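Local coordinates for protein polyhedrin (Uranotaenia sapphirina cypovirus, PDB 4ZQX) that forms the crystalline matrix of cypovirus polyhedra, the protein crystals that embed virus particles, and binds ATP, at residues A[25-37]-A[96-110]. Sequence-based numbering, arbitrary orientation.
Sequences ANMELVIVAEYPE and NRIPKKLSFYLRGNV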
ATOM      1  N   ALA A  25       4.334  17.695 -11.071  1.00 29.69           N
ATOM      2  CA  ALA A  25       2.925  17.697 -11.477  1.00 28.87           C
ATOM      3  C   ALA A  25       2.494  16.268 -11.729  1.00 29.71           C
ATOM      4  O   ALA A  25       3.226  15.491 -12.344  1.00 31.74           O
ATOM      5  CB  ALA A  25       2.720  18.539 -12.714  1.00 29.14           C
ATOM      6  N   ASN A  26       1.312  15.901 -11.237  1.00 27.24           N
ATOM      7  CA  ASN A  26       0.863  14.528 -11.376  1.00 28.34           C
ATOM      8  C   ASN A  26       0.400  14.136 -12.775  1.00 29.75           C
ATOM      9  O   ASN A  26      -0.285  14.893 -13.449  1.00 31.27           O
ATOM     10  CB  ASN A  26      -0.293  14.259 -10.411  1.00 30.08           C
ATOM     11  CG  ASN A  26       0.161  14.053  -8.997  1.00 31.02           C
ATOM     12  OD1 ASN A  26       1.234  13.513  -8.746  1.00 33.02           O
ATOM     13  ND2 ASN A  26      -0.660  14.480  -8.053  1.00 31.89           N
ATOM     14  N   MET A  27       0.734  12.913 -13.171  1.00 29.08           N
ATOM     15  CA  MET A  27      -0.033  12.199 -14.193  1.00 28.99           C
ATOM     16  C   MET A  27      -1.256  11.628 -13.491  1.00 28.40           C
ATOM     17  O   MET A  27      -1.202  11.357 -12.277  1.00 29.89           O
ATOM     18  CB  MET A  27       0.775  11.062 -14.812  1.00 30.18           C
ATOM     19  CG  MET A  27       2.045  11.518 -15.529  1.00 32.92           C
ATOM     20  SD  MET A  27       3.091  10.106 -15.986  1.00 32.14           S
ATOM     21  CE  MET A  27       3.749   9.675 -14.388  1.00 31.62           C
ATOM     22  N   GLU A  28      -2.350  11.462 -14.236  1.00 28.57           N
ATOM     23  CA  GLU A  28      -3.617  11.015 -13.656  1.00 28.80           C
ATOM     24  C   GLU A  28      -4.102   9.728 -14.311  1.00 29.66           C
ATOM     25  O   GLU A  28      -4.051   9.587 -15.538  1.00 31.07           O
ATOM     26  CB  GLU A  28      -4.696  12.089 -13.836  1.00 30.11           C
ATOM     27  CG  GLU A  28      -4.295  13.480 -13.395  1.00 30.62           C
ATOM     28  CD  GLU A  28      -4.182  13.659 -11.890  1.00 30.60           C
ATOM     29  OE1 GLU A  28      -4.744  12.833 -11.151  1.00 31.57           O
ATOM     30  OE2 GLU A  28      -3.556  14.655 -11.453  1.00 31.55           O
ATOM     31  N   LEU A  29      -4.585   8.796 -13.488  1.00 28.89           N
ATOM     32  CA  LEU A  29      -5.172   7.542 -13.970  1.00 27.78           C
ATOM     33  C   LEU A  29      -6.540   7.338 -13.309  1.00 29.17           C
ATOM     34  O   LEU A  29      -6.655   7.342 -12.086  1.00 29.60           O
ATOM     35  CB  LEU A  29      -4.259   6.357 -13.626  1.00 30.32           C
ATOM     36  CG  LEU A  29      -4.813   4.940 -13.829  1.00 31.01           C
ATOM     37  CD1 LEU A  29      -5.069   4.637 -15.291  1.00 32.56           C
ATOM     38  CD2 LEU A  29      -3.865   3.907 -13.226  1.00 32.86           C
ATOM     39  N   VAL A  30      -7.576   7.196 -14.121  1.00 28.47           N
ATOM     40  CA  VAL A  30      -8.873   6.755 -13.633  1.00 30.34           C
ATOM     41  C   VAL A  30      -9.258   5.474 -14.328  1.00 28.94           C
ATOM     42  O   VAL A  30      -9.331   5.407 -15.546  1.00 30.83           O
ATOM     43  CB  VAL A  30      -9.975   7.792 -13.869  1.00 31.58           C
ATOM     44  CG1 VAL A  30     -11.337   7.243 -13.407  1.00 32.20           C
ATOM     45  CG2 VAL A  30      -9.654   9.072 -13.124  1.00 31.68           C
ATOM     46  N   ILE A  31      -9.492   4.447 -13.528  1.00 28.88           N
ATOM     47  CA  ILE A  31      -9.991   3.185 -14.038  1.00 29.95           C
ATOM     48  C   ILE A  31     -11.455   3.081 -13.699  1.00 30.16           C
ATOM     49  O   ILE A  31     -11.835   3.306 -12.557  1.00 32.76           O
ATOM     50  CB  ILE A  31      -9.230   2.020 -13.403  1.00 31.86           C
ATOM     51  CG1 ILE A  31      -7.743   2.171 -13.731  1.00 32.82           C
ATOM     52  CG2 ILE A  31      -9.785   0.678 -13.901  1.00 33.92           C
ATOM     53  CD1 ILE A  31      -6.856   1.199 -13.048  1.00 36.34           C
ATOM     54  N   VAL A  32     -12.275   2.775 -14.704  1.00 29.91           N
ATOM     55  CA  VAL A  32     -13.703   2.590 -14.491  1.00 29.67           C
ATOM     56  C   VAL A  32     -14.119   1.176 -14.858  1.00 30.21           C
ATOM     57  O   VAL A  32     -13.906   0.728 -16.002  1.00 31.73           O
ATOM     58  CB  VAL A  32     -14.528   3.553 -15.368  1.00 31.62           C
ATOM     59  CG1 VAL A  32     -16.041   3.386 -15.110  1.00 33.21           C
ATOM     60  CG2 VAL A  32     -14.075   4.996 -15.154  1.00 33.30           C
ATOM     61  N   ALA A  33     -14.728   0.492 -13.894  1.00 29.83           N
ATOM     62  CA  ALA A  33     -15.348  -0.809 -14.117  1.00 30.14           C
ATOM     63  C   ALA A  33     -16.854  -0.614 -14.254  1.00 30.54           C
ATOM     64  O   ALA A  33     -17.463   0.041 -13.427  1.00 31.30           O
ATOM     65  CB  ALA A  33     -15.048  -1.752 -12.940  1.00 31.39           C
ATOM     66  N   GLU A  34     -17.442  -1.179 -15.300  1.00 29.25           N
ATOM     67  CA  GLU A  34     -18.887  -1.108 -15.516  1.00 30.78           C
ATOM     68  C   GLU A  34     -19.446  -2.533 -15.441  1.00 30.86           C
ATOM     69  O   GLU A  34     -18.881  -3.462 -16.014  1.00 32.03           O
ATOM     70  CB  GLU A  34     -19.218  -0.440 -16.863  1.00 35.33           C
ATOM     71  CG  GLU A  34     -20.736  -0.226 -17.083  1.00 40.24           C
ATOM     72  CD  GLU A  34     -21.105   0.607 -18.321  1.00 44.16           C
ATOM     73  OE1 GLU A  34     -22.204   0.365 -18.874  1.00 47.77           O
ATOM     74  OE2 GLU A  34     -20.336   1.510 -18.734  1.00 44.33           O
ATOM     75  N   TYR A  35     -20.555  -2.686 -14.724  1.00 29.70           N
ATOM     76  CA  TYR A  35     -21.135  -3.995 -14.433  1.00 28.80           C
ATOM     77  C   TYR A  35     -22.439  -4.194 -15.219  1.00 30.07           C
ATOM     78  O   TYR A  35     -22.950  -3.258 -15.831  1.00 30.35           O
ATOM     79  CB  TYR A  35     -21.339  -4.106 -12.911  1.00 31.22           C
ATOM     80  CG  TYR A  35     -20.036  -3.898 -12.167  1.00 29.66           C
ATOM     81  CD1 TYR A  35     -19.185  -4.965 -11.898  1.00 28.94           C
ATOM     82  CD2 TYR A  35     -19.631  -2.633 -11.766  1.00 32.78           C
ATOM     83  CE1 TYR A  35     -17.992  -4.786 -11.225  1.00 29.02           C
ATOM     84  CE2 TYR A  35     -18.437  -2.440 -11.093  1.00 32.32           C
ATOM     85  CZ  TYR A  35     -17.618  -3.513 -10.834  1.00 30.28           C
ATOM     86  OH  TYR A  35     -16.432  -3.322 -10.169  1.00 32.04           O
ATOM     87  N   PRO A  36     -22.969  -5.420 -15.223  1.00 31.77           N
ATOM     88  CA  PRO A  36     -24.122  -5.714 -16.084  1.00 32.07           C
ATOM     89  C   PRO A  36     -25.362  -4.807 -15.905  1.00 31.54           C
ATOM     90  O   PRO A  36     -25.982  -4.492 -16.928  1.00 32.48           O
ATOM     91  CB  PRO A  36     -24.433  -7.180 -15.760  1.00 34.35           C
ATOM     92  CG  PRO A  36     -23.117  -7.760 -15.395  1.00 34.76           C
ATOM     93  CD  PRO A  36     -22.373  -6.650 -14.666  1.00 33.57           C
ATOM     94  N   GLU A  37     -25.702  -4.379 -14.685  1.00 30.48           N
ATOM     95  CA  GLU A  37     -26.866  -3.499 -14.489  1.00 30.11           C
ATOM     96  C   GLU A  37     -26.507  -2.019 -14.643  1.00 31.63           C
ATOM     97  O   GLU A  37     -27.338  -1.132 -14.390  1.00 33.33           O
ATOM     98  CB  GLU A  37     -27.547  -3.798 -13.139  1.00 30.55           C
ATOM     99  CG  GLU A  37     -28.294  -5.130 -13.186  1.00 32.66           C
ATOM    100  CD  GLU A  37     -29.090  -5.459 -11.939  1.00 34.93           C
ATOM    101  OE1 GLU A  37     -28.824  -4.866 -10.869  1.00 36.76           O
ATOM    102  OE2 GLU A  37     -29.985  -6.347 -12.037  1.00 34.16           O
ATOM    103  N   ASN A  96     -22.900 -11.686 -12.251  1.00 31.67           N
ATOM    104  CA  ASN A  96     -23.593 -10.448 -11.920  1.00 33.22           C
ATOM    105  C   ASN A  96     -22.662  -9.392 -11.329  1.00 33.23           C
ATOM    106  O   ASN A  96     -22.965  -8.197 -11.404  1.00 33.90           O
ATOM    107  CB  ASN A  96     -24.694 -10.681 -10.892  1.00 35.44           C
ATOM    108  CG  ASN A  96     -25.876 -11.473 -11.423  1.00 38.28           C
ATOM    109  OD1 ASN A  96     -25.988 -11.755 -12.617  1.00 39.50           O
ATOM    110  ND2 ASN A  96     -26.795 -11.807 -10.517  1.00 39.88           N
ATOM    111  N   ARG A  97     -21.545  -9.820 -10.733  1.00 31.24           N
ATOM    112  CA  ARG A  97     -20.674  -8.911  -9.973  1.00 31.74           C
ATOM    113  C   ARG A  97     -19.310  -8.713 -10.612  1.00 32.59           C
ATOM    114  O   ARG A  97     -18.454  -8.026 -10.055  1.00 33.56           O
ATOM    115  CB  ARG A  97     -20.485  -9.428  -8.538  1.00 30.92           C
ATOM    116  CG  ARG A  97     -21.790  -9.407  -7.723  1.00 33.49           C
ATOM    117  CD  ARG A  97     -21.621  -9.882  -6.271  1.00 35.14           C
ATOM    118  NE  ARG A  97     -22.893  -9.808  -5.553  1.00 35.45           N
ATOM    119  CZ  ARG A  97     -23.407  -8.686  -5.053  1.00 37.52           C
ATOM    120  NH1 ARG A  97     -22.744  -7.537  -5.162  1.00 37.87           N
ATOM    121  NH2 ARG A  97     -24.590  -8.714  -4.440  1.00 39.28           N
ATOM    122  N   ILE A  98     -19.113  -9.321 -11.776  1.00 31.57           N
ATOM    123  CA  ILE A  98     -17.854  -9.209 -12.506  1.00 31.76           C
ATOM    124  C   ILE A  98     -18.048  -8.087 -13.528  1.00 32.26           C
ATOM    125  O   ILE A  98     -19.120  -7.985 -14.126  1.00 33.09           O
ATOM    126  CB  ILE A  98     -17.498 -10.559 -13.179  1.00 33.61           C
ATOM    127  CG1 ILE A  98     -17.271 -11.633 -12.106  1.00 34.78           C
ATOM    128  CG2 ILE A  98     -16.253 -10.455 -14.035  1.00 34.85           C
ATOM    129  CD1 ILE A  98     -17.191 -13.024 -12.650  1.00 35.77           C
ATOM    130  N   PRO A  99     -17.033  -7.232 -13.725  1.00 31.30           N
ATOM    131  CA  PRO A  99     -17.217  -6.174 -14.727  1.00 32.15           C
ATOM    132  C   PRO A  99     -17.435  -6.743 -16.125  1.00 34.06           C
ATOM    133  O   PRO A  99     -16.841  -7.775 -16.464  1.00 35.43           O
ATOM    134  CB  PRO A  99     -15.883  -5.414 -14.700  1.00 31.96           C
ATOM    135  CG  PRO A  99     -15.228  -5.797 -13.387  1.00 33.81           C
ATOM    136  CD  PRO A  99     -15.715  -7.152 -13.054  1.00 32.81           C
ATOM    137  N   LYS A 100     -18.277  -6.079 -16.911  1.00 36.30           N
ATOM    138  CA  LYS A 100     -18.418  -6.369 -18.327  1.00 36.47           C
ATOM    139  C   LYS A 100     -17.311  -5.711 -19.115  1.00 34.51           C
ATOM    140  O   LYS A 100     -16.847  -6.252 -20.112  1.00 35.03           O
ATOM    141  CB  LYS A 100     -19.719  -5.790 -18.863  1.00 43.02           C
ATOM    142  CG  LYS A 100     -20.956  -6.577 -18.567  1.00 51.43           C
ATOM    143  CD  LYS A 100     -22.084  -6.098 -19.477  1.00 56.85           C
ATOM    144  CE  LYS A 100     -22.096  -6.841 -20.823  1.00 60.00           C
ATOM    145  NZ  LYS A 100     -22.401  -8.311 -20.684  1.00 61.04           N
ATOM    146  N   LYS A 101     -16.928  -4.513 -18.677  1.00 32.76           N
ATOM    147  CA  LYS A 101     -16.019  -3.658 -19.419  1.00 34.11           C
ATOM    148  C   LYS A 101     -15.123  -2.897 -18.448  1.00 32.64           C
ATOM    149  O   LYS A 101     -15.569  -2.504 -17.370  1.00 32.81           O
ATOM    150  CB  LYS A 101     -16.841  -2.659 -20.238  1.00 37.74           C
ATOM    151  CG  LYS A 101     -16.015  -1.589 -20.934  1.00 41.12           C
ATOM    152  CD  LYS A 101     -16.832  -0.789 -21.971  1.00 41.31           C
ATOM    153  CE  LYS A 101     -17.808   0.173 -21.313  1.00 41.47           C
ATOM    154  NZ  LYS A 101     -18.447   1.106 -22.302  1.00 39.62           N
ATOM    155  N   LEU A 102     -13.869  -2.684 -18.845  1.00 32.02           N
ATOM    156  CA  LEU A 102     -12.959  -1.795 -18.125  1.00 31.14           C
ATOM    157  C   LEU A 102     -12.493  -0.692 -19.052  1.00 30.16           C
ATOM    158  O   LEU A 102     -12.198  -0.949 -20.224  1.00 31.10           O
ATOM    159  CB  LEU A 102     -11.742  -2.549 -17.613  1.00 31.60           C
ATOM    160  CG  LEU A 102     -11.980  -3.671 -16.615  1.00 32.32           C
ATOM    161  CD1 LEU A 102     -10.699  -4.443 -16.352  1.00 33.63           C
ATOM    162  CD2 LEU A 102     -12.512  -3.094 -15.339  1.00 35.65           C
ATOM    163  N   SER A 103     -12.461   0.530 -18.522  1.00 29.15           N
ATOM    164  CA  SER A 103     -11.988   1.707 -19.227  1.00 30.67           C
ATOM    165  C   SER A 103     -10.852   2.314 -18.430  1.00 30.27           C
ATOM    166  O   SER A 103     -10.979   2.500 -17.225  1.00 31.69           O
ATOM    167  CB  SER A 103     -13.113   2.737 -19.324  1.00 33.68           C
ATOM    168  OG  SER A 103     -14.238   2.185 -19.961  1.00 34.88           O
ATOM    169  N   PHE A 104      -9.766   2.645 -19.121  1.00 29.72           N
ATOM    170  CA  PHE A 104      -8.574   3.212 -18.511  1.00 30.34           C
ATOM    171  C   PHE A 104      -8.358   4.599 -19.093  1.00 30.07           C
ATOM    172  O   PHE A 104      -8.093   4.725 -20.278  1.00 31.16           O
ATOM    173  CB  PHE A 104      -7.341   2.344 -18.811  1.00 32.21           C
ATOM    174  CG  PHE A 104      -7.418   0.963 -18.239  1.00 31.61           C
ATOM    175  CD1 PHE A 104      -8.117  -0.035 -18.890  1.00 30.42           C
ATOM    176  CD2 PHE A 104      -6.797   0.663 -17.043  1.00 31.20           C
ATOM    177  CE1 PHE A 104      -8.196  -1.296 -18.356  1.00 31.83           C
ATOM    178  CE2 PHE A 104      -6.877  -0.591 -16.513  1.00 32.24           C
ATOM    179  CZ  PHE A 104      -7.582  -1.573 -17.172  1.00 31.22           C
ATOM    180  N   TYR A 105      -8.463   5.626 -18.252  1.00 28.44           N
ATOM    181  CA  TYR A 105      -8.303   7.014 -18.672  1.00 29.25           C
ATOM    182  C   TYR A 105      -6.993   7.570 -18.123  1.00 30.26           C
ATOM    183  O   TYR A 105      -6.795   7.578 -16.919  1.00 31.29           O
ATOM    184  CB  TYR A 105      -9.493   7.836 -18.175  1.00 31.69           C
ATOM    185  CG  TYR A 105     -10.768   7.471 -18.895  1.00 30.90           C
ATOM    186  CD1 TYR A 105     -11.005   7.932 -20.182  1.00 31.66           C
ATOM    187  CD2 TYR A 105     -11.717   6.640 -18.312  1.00 30.91           C
ATOM    188  CE1 TYR A 105     -12.151   7.589 -20.871  1.00 31.40           C
ATOM    189  CE2 TYR A 105     -12.882   6.313 -18.986  1.00 32.35           C
ATOM    190  CZ  TYR A 105     -13.085   6.786 -20.276  1.00 31.18           C
ATOM    191  OH  TYR A 105     -14.225   6.477 -21.002  1.00 32.16           O
ATOM    192  N   LEU A 106      -6.101   8.000 -19.018  1.00 30.83           N
ATOM    193  CA  LEU A 106      -4.788   8.522 -18.632  1.00 29.95           C
ATOM    194  C   LEU A 106      -4.658   9.971 -19.070  1.00 30.61           C
ATOM    195  O   LEU A 106      -4.965  10.295 -20.222  1.00 30.74           O
ATOM    196  CB  LEU A 106      -3.659   7.706 -19.291  1.00 32.00           C
ATOM    197  CG  LEU A 106      -3.355   6.298 -18.770  1.00 35.09           C
ATOM    198  CD1 LEU A 106      -4.480   5.325 -19.079  1.00 38.30           C
ATOM    199  CD2 LEU A 106      -2.045   5.790 -19.363  1.00 37.06           C
ATOM    200  N   ARG A 107      -4.205  10.844 -18.173  1.00 30.55           N
ATOM    201  CA  ARG A 107      -4.102  12.254 -18.523  1.00 30.10           C
ATOM    202  C   ARG A 107      -2.838  12.843 -17.937  1.00 29.39           C
ATOM    203  O   ARG A 107      -2.607  12.748 -16.740  1.00 31.47           O
ATOM    204  CB  ARG A 107      -5.322  13.047 -18.012  1.00 30.06           C
ATOM    205  CG  ARG A 107      -5.445  14.450 -18.613  1.00 31.24           C
ATOM    206  CD  ARG A 107      -6.422  15.350 -17.827  1.00 32.81           C
ATOM    207  NE  ARG A 107      -6.757  16.559 -18.580  1.00 34.99           N
ATOM    208  CZ  ARG A 107      -6.033  17.674 -18.593  1.00 36.44           C
ATOM    209  NH1 ARG A 107      -4.928  17.766 -17.868  1.00 35.97           N
ATOM    210  NH2 ARG A 107      -6.422  18.707 -19.328  1.00 36.53           N
ATOM    211  N   GLY A 108      -2.042  13.478 -18.782  1.00 29.16           N
ATOM    212  CA  GLY A 108      -0.840  14.138 -18.324  1.00 31.15           C
ATOM    213  C   GLY A 108       0.377  13.858 -19.164  1.00 31.10           C
ATOM    214  O   GLY A 108       0.274  13.468 -20.335  1.00 30.72           O
ATOM    215  N   ASN A 109       1.544  14.076 -18.551  1.00 29.97           N
ATOM    216  CA  ASN A 109       2.816  14.001 -19.260  1.00 31.11           C
ATOM    217  C   ASN A 109       3.356  12.571 -19.297  1.00 30.06           C
ATOM    218  O   ASN A 109       4.435  12.286 -18.794  1.00 30.51           O
ATOM    219  CB  ASN A 109       3.815  14.969 -18.622  1.00 33.28           C
ATOM    220  CG  ASN A 109       4.999  15.261 -19.517  1.00 35.89           C
ATOM    221  OD1 ASN A 109       4.925  15.114 -20.736  1.00 36.31           O
ATOM    222  ND2 ASN A 109       6.102  15.684 -18.912  1.00 38.39           N
ATOM    223  N   VAL A 110       2.585  11.688 -19.937  1.00 28.38           N
ATOM    224  CA  VAL A 110       2.831  10.250 -19.957  1.00 28.87           C
ATOM    225  C   VAL A 110       3.788   9.804 -21.058  1.00 29.38           C
ATOM    226  O   VAL A 110       3.773  10.330 -22.158  1.00 30.05           O
ATOM    227  CB  VAL A 110       1.489   9.506 -20.126  1.00 29.46           C
ATOM    228  CG1 VAL A 110       1.681   7.975 -20.297  1.00 31.06           C
ATOM    229  CG2 VAL A 110       0.550   9.839 -18.967  1.00 31.18           C
TER
HETATM  230  O   HOH W   1       1.590  15.071 -15.895  1.00 32.84           O
HETATM  231  O   HOH W   2     -15.820   1.084 -18.231  1.00 34.70           O
HETATM  232  O   HOH W   3     -20.593   2.892 -20.963  1.00 49.49           O
HETATM  233  O   HOH W   4     -24.904  -6.328 -12.197  1.00 40.83           O
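Arg97 O and Pro99 N both lie obliquely against the Tyr35 ring, whose OH hydrogen-bonds to Leu60 O. With CG anti to its carbonyl carbon (chi1 -57°), Tyr35 swings this ring against the 97-99 backbone and runs abreast of Pro99, CE1 to CG 3.7 Å. The strand gains a residue next: Lys100 and Lys101 together sit opposite Glu34 in a classic beta bulge, where Glu34 O takes a 2.8 Å bond from Lys100 N and a weak one from Lys101 N. The Lys101 and Glu34 chains extend next to each other, yet NZ stops 4.1 Å from OE2 and a water bridges the charges. Beyond the bulge, strands 27-34 and 101-107 exemplify antiparallel pairing at the middle of the polyhedrin sheet, 166° between their directions. On one face, Leu102 CD2 meets Ala33 CB at 3.7 Å. Ser103 OG, on the other, shares a water with Val32 O. Ile31 CG1 approaches the Phe104 ring obliquely, 3.8 Å from CD2, and Val176 packs against Phe104. Tyr105, doubly backbone-bonded to Val30, turns its ring edge to Val30 O and Val32 CG2; its hydroxyl hydrogen-bonds with Tyr164 OH and Leu230 N. Leu106 CD1 meets Leu29 CD1 at 3.9 Å. Arg107 exchanges two backbone bonds with Glu28, while its NH2 hydrogen-bonds to Ser154 O in the ATP pocket. Gly108 adopts backbone angles that would jam a CB against the preceding carbonyl, and Met27 CA crowds the same spot. A water links Asn109 N to Asn26 O, and Val110 CG2 touches Met27 SD.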